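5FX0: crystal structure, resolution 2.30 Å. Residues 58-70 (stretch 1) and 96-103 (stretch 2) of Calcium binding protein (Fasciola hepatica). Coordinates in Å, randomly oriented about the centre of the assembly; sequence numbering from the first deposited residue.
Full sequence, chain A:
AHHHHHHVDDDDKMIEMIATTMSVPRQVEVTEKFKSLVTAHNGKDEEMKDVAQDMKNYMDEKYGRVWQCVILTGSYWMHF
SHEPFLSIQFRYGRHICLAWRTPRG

Stretch 1 (58-70) YMDEKYGRVWQCV
Stretch 2 (96-103) ICLAWRTP

Stretch 1 ends a helix (through Tyr-63), turns at Gly-64 to Val-66, and continues as strand 67-70. Stretch 2 is strand 96-101 followed by Thr-102 and Pro-103. The strands run antiparallel, at 167° between their directions and 4.6 Å apart at closest approach. Trp-67 pairs with Arg-101 and Cys-69 with Ala-99 at non-hydrogen-bonded positions (CA to CA 4.4 and 4.3 Å); Gln-68 with Trp-100 and Val-70 with Leu-98 are hydrogen-bonded pairs, with CA atoms 5.6 and 5.0 Å apart.

Each hydrogen-bonded pair satisfies both residues' amides and carbonyls. Val-70 N donates to Leu-98 O and Leu-98 N to Val-70 O, both at 2.8 Å; Gln-68 N reaches Trp-100 O at 2.9 Å, and Trp-100 N reaches Gln-68 O at 3.1 Å. The ladder outlasts the strands: Thr-102 N donates to Val-66 O at 3.0 Å, while the return bond, Val-66 N to Thr-102 O, is weak at 3.5 Å. At the non-hydrogen-bonded positions, CA-H groups approach carbonyls instead, as in Ala-99 CA to Gln-68 O at 3.2 Å.

Trp-67 N, unpaired across the ladder, donates to the carboxylate of Asp-60 (m), at 2.8 Å from OD1, tying strand to helix. Gly-64 N bonds weakly to Asp-60 O at 2.8 Å. Gly-64 leaves the helix at phi/psi 78/158, where a CB would jam against the preceding carbonyl. Its own O accepts a weak bond from Trp-67 NE1 at 2.9 Å. The peptide before Val-66 is cis. Arg-101 NH2 donates to Tyr-63 O across a very short 2.4 Å, a cationic donor meeting a carbonyl near the helix end.

On the sheet face carrying Trp-67, Cys-69, Ala-99 and Arg-101, the Trp-67 indole (m, chi2 83°) lies beneath the aliphatic stem of Arg-101 (chi1 t): CB sits 3.6 Å from the six-membered ring's centroid, almost along its normal. Arginine thus offers methylenes to the ring and a guanidinium to the carbonyl. Small Ala-99 accepts Met-59 (m, t, m), whose CE comes 3.3 Å from Ala-99 CB. Cys-69 and Cys-97, both t, bring their SG atoms to 3.6 Å, an apolar contact too long for a disulfide.

On the other face, Trp-100 (p, chi2 95°) receives Gln-68 CB 3.9 Å from its six-membered ring's centroid, over the face. Val-70 (t) adds CG2 4.1 Å from Trp-100 CH2, and its CB lies 4.3 Å from CB of Leu-98 (m, t), branched side chains suited to this buried surface.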

# COMPACT_ATOMS: atom_id res chain seq x y z
N TYR A 58 -9.38 14.57 -0.21
CA TYR A 58 -10.31 14.85 -1.33
C TYR A 58 -11.40 13.78 -1.45
O TYR A 58 -12.57 14.08 -1.64
CB TYR A 58 -9.54 14.98 -2.65
CG TYR A 58 -10.38 14.99 -3.92
CD1 TYR A 58 -10.95 16.18 -4.40
CD2 TYR A 58 -10.58 13.82 -4.66
CE1 TYR A 58 -11.70 16.19 -5.58
CE2 TYR A 58 -11.34 13.81 -5.82
CZ TYR A 58 -11.88 14.99 -6.28
OH TYR A 58 -12.63 14.97 -7.44
N MET A 59 -11.00 12.52 -1.28
CA MET A 59 -11.93 11.43 -1.43
C MET A 59 -12.81 11.19 -0.23
O MET A 59 -13.93 10.76 -0.39
CB MET A 59 -11.15 10.18 -1.78
CG MET A 59 -10.47 10.37 -3.12
SD MET A 59 -10.16 8.80 -3.89
CE MET A 59 -8.85 8.20 -2.82
N ASP A 60 -12.28 11.42 0.97
CA ASP A 60 -13.09 11.42 2.19
C ASP A 60 -14.24 12.45 2.03
O ASP A 60 -15.41 12.12 2.17
CB ASP A 60 -12.21 11.74 3.45
CG ASP A 60 -11.40 10.52 3.98
OD1 ASP A 60 -11.65 9.35 3.62
OD2 ASP A 60 -10.50 10.72 4.80
N GLU A 61 -13.88 13.68 1.68
CA GLU A 61 -14.83 14.78 1.50
C GLU A 61 -15.85 14.54 0.37
O GLU A 61 -17.02 14.87 0.52
CB GLU A 61 -14.09 16.09 1.23
CG GLU A 61 -13.29 16.62 2.42
CD GLU A 61 -12.16 17.56 2.02
OE1 GLU A 61 -12.25 18.19 0.94
OE2 GLU A 61 -11.17 17.67 2.78
N LYS A 62 -15.39 13.97 -0.74
CA LYS A 62 -16.20 13.80 -1.94
C LYS A 62 -16.97 12.47 -2.04
O LYS A 62 -18.00 12.43 -2.70
CB LYS A 62 -15.32 13.98 -3.18
CG LYS A 62 -16.11 14.22 -4.45
CD LYS A 62 -15.25 14.79 -5.56
CE LYS A 62 -16.10 15.23 -6.73
NZ LYS A 62 -16.99 16.38 -6.41
N TYR A 63 -16.46 11.40 -1.42
CA TYR A 63 -17.15 10.09 -1.44
C TYR A 63 -17.39 9.50 -0.05
O TYR A 63 -17.78 8.33 0.07
CB TYR A 63 -16.38 9.06 -2.29
CG TYR A 63 -15.94 9.59 -3.64
CD1 TYR A 63 -16.87 10.03 -4.59
CD2 TYR A 63 -14.58 9.69 -3.96
CE1 TYR A 63 -16.46 10.55 -5.81
CE2 TYR A 63 -14.17 10.20 -5.17
CZ TYR A 63 -15.10 10.63 -6.09
OH TYR A 63 -14.65 11.15 -7.28
N GLY A 64 -17.18 10.27 1.01
CA GLY A 64 -17.31 9.74 2.35
C GLY A 64 -16.13 8.91 2.80
O GLY A 64 -15.40 8.36 2.00
N ARG A 65 -15.99 8.79 4.11
CA ARG A 65 -14.81 8.22 4.75
C ARG A 65 -14.91 6.69 4.73
O ARG A 65 -15.91 6.18 4.25
CB ARG A 65 -14.67 8.81 6.17
CG ARG A 65 -14.63 10.35 6.18
CD ARG A 65 -14.31 10.99 7.53
NE ARG A 65 -12.99 10.59 8.02
CZ ARG A 65 -12.72 9.88 9.12
NH1 ARG A 65 -13.67 9.46 9.95
NH2 ARG A 65 -11.46 9.58 9.41
N VAL A 66 -13.88 5.92 5.13
CA VAL A 66 -12.49 6.35 5.32
C VAL A 66 -11.64 5.78 4.16
O VAL A 66 -11.61 4.55 3.94
CB VAL A 66 -11.90 5.81 6.64
CG1 VAL A 66 -10.55 6.45 6.92
CG2 VAL A 66 -12.83 6.06 7.81
N TRP A 67 -10.95 6.66 3.43
CA TRP A 67 -10.02 6.23 2.37
C TRP A 67 -8.59 6.03 2.87
O TRP A 67 -8.20 6.64 3.84
CB TRP A 67 -10.06 7.21 1.21
CG TRP A 67 -11.36 7.17 0.50
CD1 TRP A 67 -12.50 7.81 0.85
CD2 TRP A 67 -11.68 6.41 -0.67
NE1 TRP A 67 -13.51 7.52 -0.03
CE2 TRP A 67 -13.03 6.67 -0.98
CE3 TRP A 67 -10.95 5.55 -1.50
CZ2 TRP A 67 -13.67 6.11 -2.08
CZ3 TRP A 67 -11.60 4.97 -2.58
CH2 TRP A 67 -12.95 5.26 -2.85
N GLN A 68 -7.88 5.09 2.23
CA GLN A 68 -6.43 4.88 2.35
C GLN A 68 -5.88 5.20 0.97
O GLN A 68 -6.52 4.87 -0.03
CB GLN A 68 -6.05 3.42 2.61
CG GLN A 68 -6.99 2.57 3.44
CD GLN A 68 -6.90 2.90 4.90
OE1 GLN A 68 -6.28 3.89 5.28
NE2 GLN A 68 -7.50 2.07 5.73
N CYS A 69 -4.70 5.81 0.91
CA CYS A 69 -3.98 6.05 -0.33
C CYS A 69 -2.53 5.66 -0.13
O CYS A 69 -1.91 6.04 0.86
CB CYS A 69 -4.07 7.51 -0.79
SG CYS A 69 -3.28 7.78 -2.40
N VAL A 70 -2.01 4.87 -1.06
CA VAL A 70 -0.62 4.47 -1.09
C VAL A 70 -0.10 4.85 -2.47
O VAL A 70 -0.75 4.57 -3.48
CB VAL A 70 -0.45 2.96 -0.84
CG1 VAL A 70 0.99 2.52 -1.02
CG2 VAL A 70 -0.90 2.60 0.56
N ILE A 96 2.51 4.89 -8.99
CA ILE A 96 1.33 4.04 -8.96
C ILE A 96 0.55 4.55 -7.77
O ILE A 96 1.12 4.67 -6.69
CB ILE A 96 1.68 2.54 -8.76
CG1 ILE A 96 2.36 1.98 -10.03
CG2 ILE A 96 0.45 1.71 -8.39
CD1 ILE A 96 3.17 0.71 -9.80
N CYS A 97 -0.73 4.84 -7.96
CA CYS A 97 -1.62 5.20 -6.88
C CYS A 97 -2.59 4.05 -6.57
O CYS A 97 -3.31 3.61 -7.44
CB CYS A 97 -2.40 6.46 -7.24
SG CYS A 97 -3.54 6.96 -5.94
N LEU A 98 -2.57 3.59 -5.33
CA LEU A 98 -3.54 2.67 -4.80
C LEU A 98 -4.41 3.45 -3.82
O LEU A 98 -3.91 4.01 -2.86
CB LEU A 98 -2.86 1.51 -4.06
CG LEU A 98 -1.71 0.80 -4.77
CD1 LEU A 98 -1.15 -0.26 -3.84
CD2 LEU A 98 -2.13 0.18 -6.11
N ALA A 99 -5.72 3.48 -4.05
CA ALA A 99 -6.66 4.13 -3.13
C ALA A 99 -7.87 3.24 -2.97
O ALA A 99 -8.37 2.70 -3.93
CB ALA A 99 -7.08 5.52 -3.65
N TRP A 100 -8.33 3.08 -1.75
CA TRP A 100 -9.50 2.28 -1.50
C TRP A 100 -10.17 2.67 -0.19
O TRP A 100 -9.59 3.35 0.65
CB TRP A 100 -9.15 0.81 -1.51
CG TRP A 100 -8.34 0.39 -0.36
CD1 TRP A 100 -8.80 -0.15 0.79
CD2 TRP A 100 -6.92 0.47 -0.23
NE1 TRP A 100 -7.77 -0.40 1.64
CE2 TRP A 100 -6.60 -0.04 1.04
CE3 TRP A 100 -5.90 0.91 -1.06
CZ2 TRP A 100 -5.28 -0.11 1.51
CZ3 TRP A 100 -4.59 0.84 -0.60
CH2 TRP A 100 -4.29 0.33 0.67
N ARG A 101 -11.40 2.25 -0.04
CA ARG A 101 -12.23 2.71 1.03
C ARG A 101 -12.56 1.55 1.93
O ARG A 101 -12.75 0.43 1.46
CB ARG A 101 -13.50 3.32 0.46
CG ARG A 101 -14.21 4.22 1.47
CD ARG A 101 -15.70 3.95 1.58
NE ARG A 101 -16.46 5.03 0.95
CZ ARG A 101 -17.55 4.88 0.21
NH1 ARG A 101 -18.07 3.67 -0.07
NH2 ARG A 101 -18.14 5.97 -0.27
N THR A 102 -12.60 1.82 3.23
CA THR A 102 -12.88 0.80 4.24
C THR A 102 -14.07 1.26 5.10
O THR A 102 -14.23 2.47 5.32
CB THR A 102 -11.60 0.53 5.08
OG1 THR A 102 -11.84 -0.50 6.04
CG2 THR A 102 -11.08 1.80 5.79
N PRO A 103 -14.93 0.31 5.58
CA PRO A 103 -16.10 0.71 6.39
C PRO A 103 -15.74 1.38 7.72
O PRO A 103 -16.60 1.98 8.35
CB PRO A 103 -16.83 -0.62 6.65
CG PRO A 103 -15.77 -1.66 6.52
CD PRO A 103 -14.86 -1.16 5.43